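Local atomic coordinates of DtpA (PDB entry 5MAP), a protein that is a haem-containing dye-decolourising (DyP-type) peroxidase, which probably uses hydrogen peroxide to oxidise organic substrates. Residues Ala34-Ala39 / Ala152-Trp157. Residues are numbered along the deposited sequence; the frame is centred on the assembly and turned at random.
Sequences AFDLAA and AARVRW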
ATOM      1  N   ALA B  34      -2.012  -4.518  16.441  1.00  6.84           N
ATOM      2  CA  ALA B  34      -2.273  -5.014  17.805  1.00  7.55           C
ATOM      3  C   ALA B  34      -1.135  -4.609  18.698  1.00  7.50           C
ATOM      4  O   ALA B  34       0.010  -4.560  18.246  1.00  7.13           O
ATOM      5  CB  ALA B  34      -2.423  -6.526  17.782  1.00  7.77           C
ATOM      6  N   PHE B  35      -1.485  -4.197  19.942  1.00  7.48           N
ATOM      7  CA  PHE B  35      -0.570  -3.792  20.988  1.00  7.61           C
ATOM      8  C   PHE B  35      -0.734  -4.722  22.176  1.00  7.83           C
ATOM      9  O   PHE B  35      -1.853  -5.178  22.448  1.00  8.03           O
ATOM     10  CB  PHE B  35      -0.833  -2.332  21.440  1.00  7.76           C
ATOM     11  CG  PHE B  35      -0.540  -1.304  20.397  1.00  7.84           C
ATOM     12  CD1 PHE B  35      -1.562  -0.909  19.494  1.00  7.54           C
ATOM     13  CD2 PHE B  35       0.683  -0.684  20.306  1.00  7.97           C
ATOM     14  CE1 PHE B  35      -1.315   0.037  18.555  1.00  7.12           C
ATOM     15  CE2 PHE B  35       0.955   0.207  19.269  1.00  7.49           C
ATOM     16  CZ  PHE B  35      -0.064   0.593  18.423  1.00  6.82           C
ATOM     17  N   ASP B  36       0.359  -4.987  22.869  1.00  8.05           N
ATOM     18  CA  ASP B  36       0.287  -5.640  24.164  1.00  8.25           C
ATOM     19  C   ASP B  36       0.711  -4.606  25.162  1.00  8.45           C
ATOM     20  O   ASP B  36       1.649  -3.873  24.971  1.00  8.82           O
ATOM     21  CB  ASP B  36       1.204  -6.851  24.190  1.00  8.76           C
ATOM     22  CG  ASP B  36       0.604  -8.001  23.495  1.00  8.71           C
ATOM     23  OD1 ASP B  36      -0.633  -8.080  23.274  1.00  9.49           O
ATOM     24  OD2 ASP B  36       1.388  -8.830  23.072  1.00 11.39           O
ATOM     25  N   LEU B  37       0.013  -4.581  26.273  1.00  8.34           N
ATOM     26  CA  LEU B  37       0.378  -3.753  27.397  1.00  9.26           C
ATOM     27  C   LEU B  37       1.765  -4.102  27.963  1.00 10.31           C
ATOM     28  O   LEU B  37       2.114  -5.276  28.142  1.00 11.68           O
ATOM     29  CB  LEU B  37      -0.715  -3.859  28.454  1.00  9.42           C
ATOM     30  CG  LEU B  37      -2.074  -3.161  28.138  1.00  9.04           C
ATOM     31  CD1 LEU B  37      -3.116  -3.614  29.118  1.00  8.95           C
ATOM     32  CD2 LEU B  37      -1.979  -1.632  28.153  1.00  9.81           C
ATOM     33  N   ALA B  38       2.534  -3.070  28.298  1.00 11.50           N
ATOM     34  CA  ALA B  38       3.848  -3.305  28.943  1.00 13.69           C
ATOM     35  C   ALA B  38       3.694  -3.937  30.307  1.00 14.78           C
ATOM     36  O   ALA B  38       2.646  -3.841  30.934  1.00 14.08           O
ATOM     37  CB  ALA B  38       4.567  -1.996  29.105  1.00 13.92           C
ATOM     38  N   ALA B  39       4.757  -4.610  30.757  1.00 16.01           N
ATOM     39  CA  ALA B  39       4.882  -5.033  32.157  1.00 18.43           C
ATOM     40  C   ALA B  39       4.652  -3.834  33.094  1.00 19.01           C
ATOM     41  O   ALA B  39       5.212  -2.740  32.904  1.00 20.27           O
ATOM     42  CB  ALA B  39       6.268  -5.637  32.379  1.00 19.34           C
ATOM     43  N   ALA B 152       4.199   2.189  27.286  1.00 20.04           N
ATOM     44  CA  ALA B 152       3.022   1.556  27.925  1.00 17.54           C
ATOM     45  C   ALA B 152       2.346   0.427  27.172  1.00 14.43           C
ATOM     46  O   ALA B 152       1.506  -0.297  27.706  1.00 13.92           O
ATOM     47  CB  ALA B 152       1.998   2.627  28.164  1.00 18.11           C
ATOM     48  N   ALA B 153       2.673   0.342  25.908  1.00 12.59           N
ATOM     49  CA  ALA B 153       2.292  -0.809  25.105  1.00 11.58           C
ATOM     50  C   ALA B 153       3.269  -0.912  23.959  1.00 12.27           C
ATOM     51  O   ALA B 153       3.855   0.131  23.644  1.00 15.83           O
ATOM     52  CB  ALA B 153       0.860  -0.642  24.635  1.00 11.19           C
ATOM     53  N   ARG B 154       3.518  -2.146  23.473  1.00 11.76           N
ATOM     54  CA  ARG B 154       4.353  -2.428  22.332  1.00 12.18           C
ATOM     55  C   ARG B 154       3.524  -2.959  21.198  1.00 10.91           C
ATOM     56  O   ARG B 154       2.496  -3.591  21.418  1.00  9.28           O
ATOM     57  CB  ARG B 154       5.424  -3.487  22.688  1.00 13.17           C
ATOM     58  CG  ARG B 154       4.937  -4.940  22.789  1.00 16.39           C
ATOM     59  CD  ARG B 154       6.065  -5.958  23.024  1.00 16.64           C
ATOM     60  NE  ARG B 154       6.761  -6.351  21.765  1.00 16.96           N
ATOM     61  CZ  ARG B 154       6.420  -7.341  20.931  1.00 17.26           C
ATOM     62  NH1 ARG B 154       5.374  -8.134  21.156  1.00 15.89           N
ATOM     63  NH2 ARG B 154       7.176  -7.576  19.834  1.00 16.02           N
ATOM     64  N   VAL B 155       3.994  -2.698  20.008  1.00  9.50           N
ATOM     65  CA  VAL B 155       3.443  -3.327  18.811  1.00  9.90           C
ATOM     66  C   VAL B 155       3.682  -4.822  18.863  1.00  9.62           C
ATOM     67  O   VAL B 155       4.806  -5.294  18.956  1.00 12.78           O
ATOM     68  CB  VAL B 155       4.006  -2.766  17.532  1.00 10.71           C
ATOM     69  CG1 VAL B 155       3.491  -3.576  16.349  1.00 10.59           C
ATOM     70  CG2 VAL B 155       3.625  -1.301  17.428  1.00 11.80           C
ATOM     71  N   ARG B 156       2.591  -5.562  18.834  1.00 10.22           N
ATOM     72  CA  ARG B 156       2.615  -7.022  18.735  1.00  9.01           C
ATOM     73  C   ARG B 156       2.660  -7.486  17.274  1.00  8.02           C
ATOM     74  O   ARG B 156       3.505  -8.273  16.941  1.00  8.61           O
ATOM     75  CB  ARG B 156       1.417  -7.570  19.403  1.00 10.31           C
ATOM     76  CG  ARG B 156       1.329  -9.060  19.428  1.00 11.34           C
ATOM     77  CD  ARG B 156       0.024  -9.404  20.021  1.00 12.57           C
ATOM     78  NE  ARG B 156      -0.199 -10.811  20.031  1.00 13.38           N
ATOM     79  CZ  ARG B 156      -0.487 -11.548  21.125  1.00 12.06           C
ATOM     80  NH1 ARG B 156      -0.606 -11.020  22.354  1.00 12.04           N
ATOM     81  NH2 ARG B 156      -0.717 -12.854  20.999  1.00 11.95           N
ATOM     82  N   TRP B 157       1.735  -6.979  16.448  1.00  6.88           N
ATOM     83  CA  TRP B 157       1.726  -7.271  15.044  1.00  6.54           C
ATOM     84  C   TRP B 157       1.164  -6.102  14.334  1.00  6.57           C
ATOM     85  O   TRP B 157       0.461  -5.340  14.897  1.00  6.65           O
ATOM     86  CB  TRP B 157       0.983  -8.567  14.742  1.00  6.58           C
ATOM     87  CG  TRP B 157      -0.451  -8.734  15.135  1.00  6.23           C
ATOM     88  CD1 TRP B 157      -0.890  -9.418  16.244  1.00  5.86           C
ATOM     89  CD2 TRP B 157      -1.643  -8.213  14.512  1.00  6.42           C
ATOM     90  NE1 TRP B 157      -2.218  -9.453  16.282  1.00  5.85           N
ATOM     91  CE2 TRP B 157      -2.745  -8.652  15.301  1.00  6.35           C
ATOM     92  CE3 TRP B 157      -1.896  -7.455  13.357  1.00  6.67           C
ATOM     93  CZ2 TRP B 157      -4.059  -8.408  14.938  1.00  6.77           C
ATOM     94  CZ3 TRP B 157      -3.225  -7.144  13.055  1.00  6.94           C
ATOM     95  CH2 TRP B 157      -4.272  -7.626  13.811  1.00  7.09           C
TER
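D36 and R156 form a salt bridge across two antiparallel strands: R156 NH1 donates to D36 OD1 at 3.1 Å, on the syn side of the carboxylate and in the guanidinium plane, and more weakly to OD2. The two planes stand 83° apart, and one nitrogen serves both oxygens, unlike the flat pairing of two nitrogens with two oxygens. With CG anti to the backbone N (chi1 -178°) and an extended chain, R156 also passes its CD across the carboxylate, 3.4 Å from D36 OD2. A leucine in place of R156 would probably leave D36 without its salt-bridge partner on this strand. Beside this pair, A34 CB sits over one face of the W157 indole, 3.4 Å from the centroid of the five-membered ring. Between A34 and D36, on the other face of the sheet, F35 CE2 meets V155 CG2 at 3.6 Å, and F35 packs against I145 and A149 of helix 135-149.

Second-shell bonds position these groups: D125 N binds D36 OD1, and the carbonyl of N123 takes W157 NE1. Separately, R154 NH2 hydrogen-bonds A312 O of the second subunit. The backbone ladder pairs D36 with R154, then slips by one residue. A34 O accepts R156 N at 2.8 Å and, weakly, W157 N, while A34 N donates to W157 O. R156 and W157 thus both face A34, a classic beta bulge in the four-stranded antiparallel sheet of the N-terminal ferredoxin-like half of the DyP fold.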